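Local coordinates for acetoin utilization protein (Exiguobacterium sibiricum, PDB 2Q04), which is probably a GNAT-type acetyltransferase that uses acetyl-CoA, named for acetoin utilization, its acceptor substrate being unknown, at residues Q28-Y33 and G61-A66; V76-P81 and V119-P124; N8-E13 and G113-E118; G99-A104 and E157-H162. All blocks are in the same frame, centred on the assembly; numbering follows the deposited sequence. Where two conformers were deposited one is given.

In the fold
From the N terminus, strand 8-12 pairs with strand 19-23 and meets helix 112-121, 100 residues on, in contact 3. Contact 1 falls wholly within that span: it closes a short excursion containing helix 45-56 by bringing 28-33 against strand 62-68. Contact 2 opens only after contact 1 has closed; it joins strand 71-79 to the end of helix 112-121 and crosses contact 3, with which it shares that helix. Contact 4 starts on strand 95-103, inside the spans of contacts 2 and 3, and ends beyond both at helix 149-162, crossing each. All four reach one mixed sheet, contact 1 on the face turned away from helix 112-121.

Contact 1 (Q28-Y33 and G61-A66); sequences QILATY and GRIIIA
This is a buried, wholly apolar contact that lays Leu30 of helix 27-30 and the turn to Tyr33 against strand 62-68 of the central sheet. Leu30 CA and Ile63 CA are 8.7 Å apart. The two methyls of Leu30 divide the work: CD1 meets the branch point of Ile63, lying 3.7 Å from Ile63 CG2, and CD2 comes within 3.8 Å of Ile65 CG2. Ile65 holds its CG1 between its backbone N and carbonyl carbon (chi1 62°), which carries CD1 to the ring of Tyr33, where it stands 3.7 Å from Tyr33 CE2. The long axes of these two side chains meet at nearly a right angle.

A type I turn from Leu30 to Tyr33 brings the tyrosine round to the strand. Ile29 O accepts from Thr32 N at 3.1 Å and also lies 3.6 Å above the Tyr33 ring plane, toward its rim. Helix 45-56 continues the same apolar layer, Val53 and Ala56 touching Leu30. While Ile29 O is bonded locally and Leu30 O accepts from His49 NE2, across the two segments only carbon meets carbon, so cohesion here rests on van der Waals packing and exclusion of water.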
loop_
_atom_site.group_PDB
_atom_site.type_symbol
_atom_site.label_atom_id
_atom_site.label_comp_id
_atom_site.label_asym_id
_atom_site.label_seq_id
_atom_site.Cartn_x
_atom_site.Cartn_y
_atom_site.Cartn_z
ATOM N N GLN A 28 -6.850 -7.546 -17.083
ATOM C CA GLN A 28 -7.933 -8.258 -17.753
ATOM C C GLN A 28 -8.856 -8.922 -16.746
ATOM O O GLN A 28 -10.075 -8.806 -16.847
ATOM C CB GLN A 28 -7.366 -9.313 -18.714
ATOM N N ILE A 29 -8.265 -9.597 -15.751
ATOM C CA ILE A 29 -9.046 -10.313 -14.743
ATOM C C ILE A 29 -9.702 -9.342 -13.738
ATOM O O ILE A 29 -10.849 -9.536 -13.348
ATOM C CB ILE A 29 -8.176 -11.383 -13.975
ATOM C CG1 ILE A 29 -8.056 -12.691 -14.801
ATOM C CG2 ILE A 29 -8.802 -11.718 -12.634
ATOM C CD1 ILE A 29 -7.002 -12.665 -15.886
ATOM N N LEU A 30 -8.969 -8.303 -13.333
ATOM C CA LEU A 30 -9.512 -7.286 -12.391
ATOM C C LEU A 30 -10.780 -6.631 -12.909
ATOM O O LEU A 30 -11.667 -6.286 -12.130
ATOM C CB LEU A 30 -8.483 -6.195 -12.110
ATOM C CG LEU A 30 -7.513 -6.438 -10.963
ATOM C CD1 LEU A 30 -6.621 -5.217 -10.778
ATOM C CD2 LEU A 30 -8.266 -6.763 -9.661
ATOM N N ALA A 31 -10.841 -6.414 -14.225
ATOM C CA ALA A 31 -11.981 -5.740 -14.847
ATOM C C ALA A 31 -13.266 -6.554 -14.736
ATOM O O ALA A 31 -14.363 -6.001 -14.804
ATOM C CB ALA A 31 -11.678 -5.441 -16.304
ATOM N N THR A 32 -13.127 -7.872 -14.576
ATOM C CA THR A 32 -14.292 -8.771 -14.486
ATOM C C THR A 32 -14.882 -8.815 -13.060
ATOM O O THR A 32 -16.029 -9.223 -12.870
ATOM C CB THR A 32 -13.930 -10.202 -14.918
ATOM O OG1 THR A 32 -12.955 -10.744 -14.022
ATOM C CG2 THR A 32 -13.379 -10.213 -16.344
ATOM N N TYR A 33 -14.090 -8.404 -12.068
ATOM C CA TYR A 33 -14.562 -8.372 -10.688
ATOM C C TYR A 33 -15.377 -7.106 -10.426
ATOM O O TYR A 33 -15.550 -6.271 -11.312
ATOM C CB TYR A 33 -13.382 -8.451 -9.705
ATOM C CG TYR A 33 -12.536 -9.705 -9.831
ATOM C CD1 TYR A 33 -13.122 -10.958 -9.959
ATOM C CD2 TYR A 33 -11.153 -9.638 -9.745
ATOM C CE1 TYR A 33 -12.344 -12.109 -10.064
ATOM C CE2 TYR A 33 -10.368 -10.781 -9.826
ATOM C CZ TYR A 33 -10.968 -12.012 -9.987
ATOM O OH TYR A 33 -10.189 -13.143 -10.071
ATOM N N GLY A 61 3.345 -2.144 -11.847
ATOM C CA GLY A 61 2.109 -2.166 -11.043
ATOM C C GLY A 61 1.707 -3.541 -10.513
ATOM O O GLY A 61 1.795 -4.534 -11.219
ATOM N N ARG A 62 1.246 -3.574 -9.258
ATOM C CA ARG A 62 0.766 -4.803 -8.626
ATOM C C ARG A 62 -0.478 -4.526 -7.802
ATOM O O ARG A 62 -0.478 -3.650 -6.912
ATOM C CB ARG A 62 1.835 -5.395 -7.714
ATOM C CG ARG A 62 3.094 -5.722 -8.404
ATOM C CD ARG A 62 4.015 -6.473 -7.524
ATOM N NE ARG A 62 5.182 -6.937 -8.264
ATOM C CZ ARG A 62 5.936 -7.982 -7.917
ATOM N NH1 ARG A 62 5.635 -8.702 -6.840
ATOM N NH2 ARG A 62 6.977 -8.326 -8.669
ATOM N N ILE A 63 -1.529 -5.293 -8.070
ATOM C CA ILE A 63 -2.762 -5.212 -7.300
ATOM C C ILE A 63 -3.046 -6.577 -6.662
ATOM O O ILE A 63 -3.288 -7.547 -7.350
ATOM C CB ILE A 63 -3.974 -4.814 -8.200
ATOM C CG1 ILE A 63 -3.744 -3.432 -8.864
ATOM C CG2 ILE A 63 -5.280 -4.819 -7.384
ATOM C CD1 ILE A 63 -3.731 -2.256 -7.892
ATOM N N ILE A 64 -2.920 -6.645 -5.348
ATOM C CA ILE A 64 -3.297 -7.827 -4.605
ATOM C C ILE A 64 -4.668 -7.556 -3.991
ATOM O O ILE A 64 -4.916 -6.461 -3.463
ATOM C CB ILE A 64 -2.252 -8.165 -3.484
ATOM C CG1 ILE A 64 -0.962 -8.739 -4.104
ATOM C CG2 ILE A 64 -2.835 -9.172 -2.481
ATOM C CD1 ILE A 64 -0.199 -7.761 -4.990
ATOM N N ILE A 65 -5.566 -8.539 -4.085
ATOM C CA ILE A 65 -6.967 -8.346 -3.682
ATOM C C ILE A 65 -7.422 -9.337 -2.627
ATOM O O ILE A 65 -6.903 -10.438 -2.541
ATOM C CB ILE A 65 -7.908 -8.477 -4.887
ATOM C CG1 ILE A 65 -7.820 -9.902 -5.492
ATOM C CG2 ILE A 65 -7.574 -7.421 -5.934
ATOM C CD1 ILE A 65 -8.820 -10.161 -6.575
ATOM N N ALA A 66 -8.355 -8.895 -1.783
ATOM C CA ALA A 66 -9.092 -9.781 -0.892
ATOM C C ALA A 66 -10.460 -9.937 -1.513
ATOM O O ALA A 66 -11.172 -8.952 -1.713
ATOM C CB ALA A 66 -9.197 -9.194 0.481
#

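Contact 2 (V76-P81 and V119-P124); sequences VTFLYP and VSMLDP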
loop_
_atom_site.group_PDB
_atom_site.type_symbol
_atom_site.label_atom_id
_atom_site.label_comp_id
_atom_site.label_asym_id
_atom_site.label_seq_id
_atom_site.Cartn_x
_atom_site.Cartn_y
_atom_site.Cartn_z
ATOM N N VAL A 76 -4.664 -4.013 -1.962
ATOM C CA VAL A 76 -3.472 -3.269 -1.664
ATOM C C VAL A 76 -2.729 -3.056 -2.971
ATOM O O VAL A 76 -2.623 -3.984 -3.787
ATOM C CB VAL A 76 -2.572 -4.000 -0.623
ATOM C CG1 VAL A 76 -2.116 -5.352 -1.150
ATOM C CG2 VAL A 76 -1.379 -3.137 -0.257
ATOM N N THR A 77 -2.253 -1.815 -3.194
ATOM C CA THR A 77 -1.661 -1.429 -4.492
ATOM C C THR A 77 -0.180 -1.126 -4.389
ATOM O O THR A 77 0.297 -0.662 -3.359
ATOM C CB THR A 77 -2.350 -0.188 -5.077
ATOM O OG1 THR A 77 -1.942 0.979 -4.349
ATOM C CG2 THR A 77 -3.855 -0.328 -5.018
ATOM N N PHE A 78 0.545 -1.399 -5.481
ATOM C CA PHE A 78 1.961 -1.075 -5.577
ATOM C C PHE A 78 2.235 -0.502 -6.920
ATOM O O PHE A 78 1.746 -1.007 -7.926
ATOM C CB PHE A 78 2.823 -2.315 -5.381
ATOM C CG PHE A 78 2.662 -2.941 -4.075
ATOM C CD1 PHE A 78 3.488 -2.590 -3.018
ATOM C CD2 PHE A 78 1.664 -3.889 -3.861
ATOM C CE1 PHE A 78 3.324 -3.175 -1.762
ATOM C CE2 PHE A 78 1.500 -4.477 -2.621
ATOM C CZ PHE A 78 2.334 -4.124 -1.570
ATOM N N LEU A 79 3.018 0.566 -6.948
ATOM C CA LEU A 79 3.422 1.200 -8.195
ATOM C C LEU A 79 4.522 2.183 -7.895
ATOM O O LEU A 79 4.850 2.418 -6.722
ATOM C CB LEU A 79 2.230 1.924 -8.853
ATOM C CG LEU A 79 1.610 3.112 -8.093
ATOM C CD1 LEU A 79 0.640 3.861 -8.998
ATOM C CD2 LEU A 79 0.912 2.659 -6.794
ATOM N N TYR A 80 5.102 2.771 -8.937
ATOM C CA TYR A 80 6.128 3.788 -8.740
ATOM C C TYR A 80 5.509 5.043 -8.168
ATOM O O TYR A 80 4.358 5.354 -8.463
ATOM C CB TYR A 80 6.855 4.106 -10.048
ATOM C CG TYR A 80 7.894 3.080 -10.435
ATOM C CD1 TYR A 80 8.800 2.591 -9.495
ATOM C CD2 TYR A 80 8.024 2.660 -11.750
ATOM C CE1 TYR A 80 9.749 1.672 -9.837
ATOM C CE2 TYR A 80 8.987 1.737 -12.111
ATOM C CZ TYR A 80 9.852 1.249 -11.151
ATOM O OH TYR A 80 10.820 0.331 -11.499
ATOM N N PRO A 81 6.271 5.768 -7.322
ATOM C CA PRO A 81 5.773 6.987 -6.691
ATOM C C PRO A 81 5.242 8.009 -7.692
ATOM O O PRO A 81 5.696 8.056 -8.825
ATOM C CB PRO A 81 7.006 7.533 -5.962
ATOM C CG PRO A 81 7.867 6.366 -5.741
ATOM C CD PRO A 81 7.650 5.456 -6.892
ATOM N N VAL A 119 0.768 -11.815 1.461
ATOM C CA VAL A 119 0.718 -12.358 0.112
ATOM C C VAL A 119 1.469 -11.454 -0.872
ATOM O O VAL A 119 2.054 -11.932 -1.848
ATOM C CB VAL A 119 -0.750 -12.543 -0.359
ATOM C CG1 VAL A 119 -0.803 -12.975 -1.827
ATOM C CG2 VAL A 119 -1.457 -13.556 0.520
ATOM N N SER A 120 1.469 -10.154 -0.594
ATOM C CA SER A 120 2.202 -9.199 -1.412
ATOM C C SER A 120 3.722 -9.432 -1.339
ATOM O O SER A 120 4.419 -9.288 -2.341
ATOM C CB SER A 120 1.870 -7.761 -0.988
ATOM O OG SER A 120 0.534 -7.417 -1.329
HETATM N N MSE A 121 4.220 -9.820 -0.157
HETATM C CA MSE A 121 5.671 -9.999 0.056
HETATM C C MSE A 121 6.153 -11.424 -0.237
HETATM O O MSE A 121 7.346 -11.703 -0.145
HETATM C CB MSE A 121 6.055 -9.617 1.494
HETATM C CG MSE A 121 5.706 -8.193 1.869
HETATM SE SE MSE A 121 6.405 -6.901 0.613
HETATM C CE MSE A 121 5.405 -5.417 1.151
ATOM N N LEU A 122 5.228 -12.317 -0.598
ATOM C CA LEU A 122 5.590 -13.705 -0.946
ATOM C C LEU A 122 6.471 -13.762 -2.192
ATOM O O LEU A 122 7.235 -14.724 -2.382
ATOM C CB LEU A 122 4.339 -14.559 -1.161
ATOM C CG LEU A 122 3.671 -15.113 0.092
ATOM C CD1 LEU A 122 2.468 -15.994 -0.293
ATOM C CD2 LEU A 122 4.666 -15.907 0.923
ATOM N N ASP A 123 6.324 -12.764 -3.064
ATOM C CA ASP A 123 7.147 -12.663 -4.263
ATOM C C ASP A 123 8.572 -12.229 -3.878
ATOM O O ASP A 123 8.767 -11.121 -3.348
ATOM C CB ASP A 123 6.534 -11.653 -5.243
ATOM C CG ASP A 123 7.182 -11.704 -6.629
ATOM O OD1 ASP A 123 8.300 -12.230 -6.752
ATOM O OD2 ASP A 123 6.561 -11.220 -7.592
ATOM N N PRO A 124 9.578 -13.098 -4.149
ATOM C CA PRO A 124 10.970 -12.759 -3.823
ATOM C C PRO A 124 11.450 -11.457 -4.480
ATOM O O PRO A 124 12.478 -10.917 -4.084
ATOM C CB PRO A 124 11.763 -13.950 -4.373
ATOM C CG PRO A 124 10.775 -15.053 -4.512
ATOM C CD PRO A 124 9.465 -14.430 -4.782
#
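The polar atom of this contact, Ser120 OG, sits among carbon atoms of strand 71-79. It lies 3.4 Å from Val76 CG1 and equally 3.4 Å from Phe78 CE2, and it approaches the Phe78 ring at the edge, near the ring plane. These are van der Waals contacts; the hydroxyl hydrogen-bonds to Leu116 O one turn back in its own helix, which satisfies a buried hydroxyl set among carbon atoms. Anti to the carbonyl carbon (chi1 -69°), OG stays beside the backbone N, and Ser120 CB also packs on the ring, 3.7 Å from Phe78 CZ.

In the GNAT fold the helix that follows the fourth core strand lies across one face of the sheet, and helix 112-121 takes that place here, its Ser120 resting on strand 71-79. The backbones come to 8.2 Å between Val76 CA and Ser120 CA.

The apolar contact proper is made by Met121, present as selenomethionine. Its CB bond does not lead to the strand, but the chain bends round until CE is 4.2 Å from Phe78 CE1, meeting the ring obliquely. Ile64 of strand 62-68 touches both Val76 and Ser120, extending the layer to the neighbouring strand.

Contact 3 (N8-E13 and G113-E118); sequences NHRTLE and GKKLLE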
loop_
_atom_site.group_PDB
_atom_site.type_symbol
_atom_site.label_atom_id
_atom_site.label_comp_id
_atom_site.label_asym_id
_atom_site.label_seq_id
_atom_site.Cartn_x
_atom_site.Cartn_y
_atom_site.Cartn_z
ATOM N N ASN A 8 0.575 -15.122 -6.162
ATOM C CA ASN A 8 0.463 -15.909 -4.945
ATOM C C ASN A 8 -0.948 -15.884 -4.431
ATOM O O ASN A 8 -1.709 -14.991 -4.757
ATOM C CB ASN A 8 1.429 -15.388 -3.888
ATOM C CG ASN A 8 2.867 -15.708 -4.219
ATOM O OD1 ASN A 8 3.308 -16.859 -4.093
ATOM N ND2 ASN A 8 3.609 -14.700 -4.674
ATOM N N HIS A 9 -1.305 -16.890 -3.641
ATOM C CA HIS A 9 -2.667 -17.039 -3.164
ATOM C C HIS A 9 -2.722 -17.722 -1.811
ATOM O O HIS A 9 -2.041 -18.707 -1.580
ATOM C CB HIS A 9 -3.486 -17.860 -4.166
ATOM C CG HIS A 9 -4.791 -18.348 -3.620
ATOM N ND1 HIS A 9 -4.894 -19.484 -2.850
ATOM C CD2 HIS A 9 -6.040 -17.831 -3.696
ATOM C CE1 HIS A 9 -6.149 -19.644 -2.472
ATOM N NE2 HIS A 9 -6.864 -18.657 -2.978
ATOM N N ARG A 10 -3.562 -17.196 -0.928
ATOM C CA ARG A 10 -3.893 -17.862 0.329
ATOM C C ARG A 10 -5.379 -17.634 0.619
ATOM O O ARG A 10 -5.944 -16.602 0.237
ATOM C CB ARG A 10 -3.052 -17.307 1.486
ATOM C CG ARG A 10 -1.537 -17.520 1.350
ATOM C CD ARG A 10 -1.146 -18.958 1.537
ATOM N NE ARG A 10 0.309 -19.116 1.662
ATOM C CZ ARG A 10 1.165 -19.169 0.629
ATOM N NH1 ARG A 10 0.728 -19.058 -0.621
ATOM N NH2 ARG A 10 2.470 -19.324 0.853
ATOM N N THR A 11 -6.016 -18.612 1.247
ATOM C CA THR A 11 -7.395 -18.468 1.675
ATOM C C THR A 11 -7.430 -18.087 3.142
ATOM O O THR A 11 -6.893 -18.787 3.982
ATOM C CB THR A 11 -8.181 -19.759 1.474
ATOM O OG1 THR A 11 -8.251 -20.063 0.076
ATOM C CG2 THR A 11 -9.603 -19.621 2.036
ATOM N N LEU A 12 -8.024 -16.942 3.434
ATOM C CA LEU A 12 -8.147 -16.468 4.794
ATOM C C LEU A 12 -9.553 -16.728 5.269
ATOM O O LEU A 12 -10.516 -16.393 4.585
ATOM C CB LEU A 12 -7.837 -14.959 4.869
ATOM C CG LEU A 12 -7.884 -14.332 6.271
ATOM C CD1 LEU A 12 -6.910 -15.030 7.202
ATOM C CD2 LEU A 12 -7.595 -12.847 6.216
ATOM N N GLU A 13 -9.676 -17.388 6.407
ATOM C CA GLU A 13 -10.969 -17.613 7.004
ATOM C C GLU A 13 -11.344 -16.410 7.823
ATOM O O GLU A 13 -10.470 -15.722 8.364
ATOM C CB GLU A 13 -10.952 -18.870 7.870
ATOM C CG GLU A 13 -10.935 -20.184 7.049
ATOM C CD GLU A 13 -10.800 -21.408 7.916
ATOM O OE1 GLU A 13 -10.056 -21.343 8.918
ATOM O OE2 GLU A 13 -11.426 -22.446 7.595
ATOM N N GLY A 113 -5.909 -7.003 6.214
ATOM C CA GLY A 113 -4.782 -6.132 5.879
ATOM C C GLY A 113 -3.461 -6.848 6.043
ATOM O O GLY A 113 -2.628 -6.835 5.147
ATOM N N LYS A 114 -3.286 -7.489 7.202
ATOM C CA LYS A 114 -2.082 -8.275 7.488
ATOM C C LYS A 114 -1.796 -9.276 6.371
ATOM O O LYS A 114 -0.677 -9.340 5.862
ATOM C CB LYS A 114 -2.233 -9.032 8.834
ATOM C CG LYS A 114 -2.109 -8.147 10.085
ATOM N N LYS A 115 -2.811 -10.056 5.993
ATOM C CA LYS A 115 -2.649 -11.088 4.955
ATOM C C LYS A 115 -2.455 -10.496 3.596
ATOM O O LYS A 115 -1.742 -11.040 2.773
ATOM C CB LYS A 115 -3.853 -12.022 4.927
ATOM C CG LYS A 115 -3.702 -13.233 5.783
ATOM C CD LYS A 115 -2.789 -14.272 5.134
ATOM C CE LYS A 115 -2.737 -15.545 5.957
ATOM N NZ LYS A 115 -2.004 -16.626 5.265
ATOM N N LEU A 116 -3.184 -9.444 3.318
ATOM C CA LEU A 116 -3.024 -8.722 2.082
ATOM C C LEU A 116 -1.540 -8.379 1.901
ATOM O O LEU A 116 -0.977 -8.573 0.822
ATOM C CB LEU A 116 -3.858 -7.443 2.127
ATOM C CG LEU A 116 -4.782 -7.112 0.961
ATOM C CD1 LEU A 116 -5.422 -8.300 0.395
ATOM C CD2 LEU A 116 -5.843 -6.123 1.440
ATOM N N LEU A 117 -0.899 -7.924 2.985
ATOM C CA LEU A 117 0.522 -7.566 2.945
ATOM C C LEU A 117 1.415 -8.806 2.863
ATOM O O LEU A 117 2.433 -8.793 2.171
ATOM C CB LEU A 117 0.910 -6.725 4.174
ATOM C CG LEU A 117 0.335 -5.289 4.264
ATOM C CD1 LEU A 117 0.653 -4.675 5.630
ATOM C CD2 LEU A 117 0.861 -4.409 3.146
ATOM N N GLU A 118 1.036 -9.873 3.579
ATOM C CA GLU A 118 1.798 -11.138 3.546
ATOM C C GLU A 118 1.909 -11.682 2.124
ATOM O O GLU A 118 2.993 -12.002 1.658
ATOM C CB GLU A 118 1.137 -12.201 4.434
ATOM C CG GLU A 118 1.433 -12.072 5.920
ATOM C CD GLU A 118 0.785 -13.198 6.749
ATOM O OE1 GLU A 118 0.699 -14.352 6.243
ATOM O OE2 GLU A 118 0.376 -12.929 7.903
#
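Extended strand 8-12 passes helix 112-121 with Leu12 CA 7.7 Å from Lys115 CA. The i to i+4 bond from Leu117 N to Gly113 O, 3.0 Å long, belongs to the helix. Strand residues alternate, so that Arg10 and Leu12 direct their CB atoms to the helix while Thr11 directs its own away.

Lys115 carries the helical side of the contact, using different parts of its chain for the two partners. Its base is apolar: Lys115 CG lies 3.9 Å from Leu12 CD2, and the other leucine methyl, CD1, is about as near. Leu12 places CG anti to its backbone N (chi1 -178°), which brings both methyls over this part of the lysine. Bent at chi2 and extended thereafter, the lysine then runs across the Arg10 side chain at about a right angle, ending with NZ 4.0 Å from Arg10 CB.

The two positive groups are near but not touching, Arg10 NE standing 5.0 Å from Lys115 NZ. Glu118, one turn on, makes a long salt bridge from OE1 to Lys115 NZ at 3.7 Å, which may partly offset that charge. Arg10 turns its guanidinium back to its own strand: NH1 donates to His9 O at 3.0 Å with an angle of 167° at the hydrogen, the oxygen in the guanidinium plane.

Strand 8-12 pairs antiparallel with strand 19-23, whose Ile21 touches Leu12 and Lys115. An edge strand of a mixed sheet, flanked at the surface by the helix after the fourth core strand, fits the GNAT fold.

Contact 4 (G99-A104 and E157-H162); sequences GAIEVA and EKMMNH. With CA (calcium ion), chain G.
On the fourth core strand of the GNAT sheet, 95-103, which also binds a calcium ion through Gly99 O, Ile101 meets Met159 and Met160 of helix 149-162, both methionines being present as selenomethionine. The contact is made by methyl groups. Ile101 CG2 lies 3.6 Å from Met160 CE and 3.9 Å from Met159 CE, while Ile101 CD1 is 4.0 Å from that same Met159 CE. Each methionine reaches the strand differently: Met159 comes tip to tip with the isoleucine, whereas Met160 lies alongside it, the two side chains running antiparallel, with its CE at Ile101 CG2.

The backbones stay well apart, Ile101 CA and Met160 CA being 9.8 Å from each other, so the long flexible chains bridge the gap. Met159 runs extended, with CG anti to its backbone N (chi1 -180°), and turns only at its last torsion; Met160 bends earlier, at chi2, and swings its end to the isoleucine.

In GNAT enzymes the fourth core strand leads into the helix that follows, here 112-121, and runs parallel to the fifth, here 130-135. Leu117 of helix 112-121 also packs on Ile101, which is thus touched by two helices.

At the start of the segment the strand turns a backbone oxygen to the metal. Gly99 O binds calcium at 2.5 Å, Thr134 O of strand 130-135 is a second protein ligand, and three waters also coordinate, the nearest, water 2, at 2.4 Å from the ion.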
loop_
_atom_site.group_PDB
_atom_site.type_symbol
_atom_site.label_atom_id
_atom_site.label_comp_id
_atom_site.label_asym_id
_atom_site.label_seq_id
_atom_site.Cartn_x
_atom_site.Cartn_y
_atom_site.Cartn_z
ATOM N N GLY A 99 0.875 2.129 -2.746
ATOM C CA GLY A 99 -0.040 3.244 -2.953
ATOM C C GLY A 99 -1.074 3.336 -1.868
ATOM O O GLY A 99 -1.100 4.297 -1.107
ATOM N N ALA A 100 -1.906 2.300 -1.764
ATOM C CA ALA A 100 -2.971 2.280 -0.785
ATOM C C ALA A 100 -3.355 0.853 -0.390
ATOM O O ALA A 100 -2.935 -0.122 -1.020
ATOM C CB ALA A 100 -4.186 3.025 -1.321
ATOM N N ILE A 101 -4.125 0.754 0.685
ATOM C CA ILE A 101 -4.629 -0.509 1.183
ATOM C C ILE A 101 -5.961 -0.236 1.838
ATOM O O ILE A 101 -6.051 0.566 2.748
ATOM C CB ILE A 101 -3.657 -1.148 2.203
ATOM C CG1 ILE A 101 -4.155 -2.524 2.641
ATOM C CG2 ILE A 101 -3.473 -0.259 3.405
ATOM C CD1 ILE A 101 -3.135 -3.303 3.429
ATOM N N GLU A 102 -7.010 -0.835 1.308
ATOM C CA GLU A 102 -8.347 -0.565 1.788
ATOM C C GLU A 102 -9.143 -1.859 1.947
ATOM O O GLU A 102 -8.964 -2.793 1.197
ATOM C CB GLU A 102 -9.067 0.399 0.826
ATOM C CG GLU A 102 -10.305 1.054 1.418
ATOM C CD GLU A 102 -10.959 2.071 0.470
ATOM O OE1 GLU A 102 -10.387 2.342 -0.627
ATOM O OE2 GLU A 102 -12.045 2.601 0.830
ATOM N N VAL A 103 -9.994 -1.896 2.964
ATOM C CA VAL A 103 -10.787 -3.076 3.277
ATOM C C VAL A 103 -12.171 -2.643 3.745
ATOM O O VAL A 103 -12.289 -1.802 4.634
ATOM C CB VAL A 103 -10.125 -3.903 4.405
ATOM C CG1 VAL A 103 -11.019 -5.083 4.804
ATOM C CG2 VAL A 103 -8.731 -4.381 3.978
ATOM N N ALA A 104 -13.218 -3.227 3.153
ATOM C CA ALA A 104 -14.597 -2.890 3.528
ATOM C C ALA A 104 -14.773 -2.932 5.048
ATOM O O ALA A 104 -14.254 -3.821 5.715
ATOM C CB ALA A 104 -15.578 -3.839 2.855
ATOM N N GLU A 157 -0.368 1.225 12.022
ATOM C CA GLU A 157 1.098 1.114 11.969
ATOM C C GLU A 157 1.543 -0.305 12.244
ATOM O O GLU A 157 2.405 -0.826 11.553
ATOM C CB GLU A 157 1.778 2.097 12.940
ATOM C CG GLU A 157 3.289 2.298 12.661
ATOM C CD GLU A 157 3.990 3.185 13.719
ATOM O OE1 GLU A 157 3.309 4.016 14.355
ATOM O OE2 GLU A 157 5.225 3.044 13.900
ATOM N N LYS A 158 0.908 -0.951 13.219
ATOM C CA LYS A 158 1.215 -2.330 13.542
ATOM C C LYS A 158 0.815 -3.282 12.393
ATOM O O LYS A 158 1.483 -4.295 12.161
ATOM C CB LYS A 158 0.564 -2.706 14.875
ATOM C CG LYS A 158 1.200 -1.933 16.076
ATOM C CD LYS A 158 0.414 -2.088 17.387
ATOM C CE LYS A 158 0.843 -3.323 18.178
ATOM N NZ LYS A 158 0.404 -3.241 19.616
HETATM N N MSE A 159 -0.220 -2.906 11.634
HETATM C CA MSE A 159 -0.590 -3.647 10.449
HETATM C C MSE A 159 0.518 -3.575 9.445
HETATM O O MSE A 159 0.936 -4.589 8.900
HETATM C CB MSE A 159 -1.853 -3.084 9.834
HETATM C CG MSE A 159 -2.279 -3.831 8.604
HETATM SE SE MSE A 159 -3.691 -3.015 7.681
HETATM C CE MSE A 159 -2.784 -1.534 7.007
HETATM N N MSE A 160 0.976 -2.348 9.170
HETATM C CA MSE A 160 2.061 -2.110 8.207
HETATM C C MSE A 160 3.362 -2.816 8.652
HETATM O O MSE A 160 4.110 -3.326 7.829
HETATM C CB MSE A 160 2.304 -0.617 8.056
HETATM C CG MSE A 160 1.176 0.136 7.329
HETATM SE SE MSE A 160 0.962 -0.450 5.450
HETATM C CE MSE A 160 -0.346 0.989 4.806
ATOM N N ASN A 161 3.601 -2.849 9.956
ATOM C CA ASN A 161 4.770 -3.532 10.504
ATOM C C ASN A 161 4.783 -5.002 10.126
ATOM O O ASN A 161 5.820 -5.546 9.819
ATOM C CB ASN A 161 4.828 -3.377 12.030
ATOM C CG ASN A 161 5.157 -1.921 12.479
ATOM O OD1 ASN A 161 4.926 -1.551 13.622
ATOM N ND2 ASN A 161 5.716 -1.130 11.575
ATOM N N HIS A 162 3.603 -5.625 10.104
ATOM C CA HIS A 162 3.490 -7.035 9.720
ATOM C C HIS A 162 3.941 -7.251 8.268
ATOM O O HIS A 162 4.429 -8.310 7.926
ATOM C CB HIS A 162 2.045 -7.550 9.910
ATOM C CG HIS A 162 1.708 -7.907 11.330
ATOM N ND1 HIS A 162 0.790 -7.200 12.077
ATOM C CD2 HIS A 162 2.157 -8.904 12.130
ATOM C CE1 HIS A 162 0.691 -7.743 13.279
ATOM N NE2 HIS A 162 1.514 -8.776 13.339
HETATM CA CA CA G . -0.884 6.023 0.631
HETATM O O HOH W 1 1.609 5.594 -0.156
HETATM O O HOH W 2 -0.462 4.054 2.001
HETATM O O HOH W 3 -1.728 8.240 -0.706
#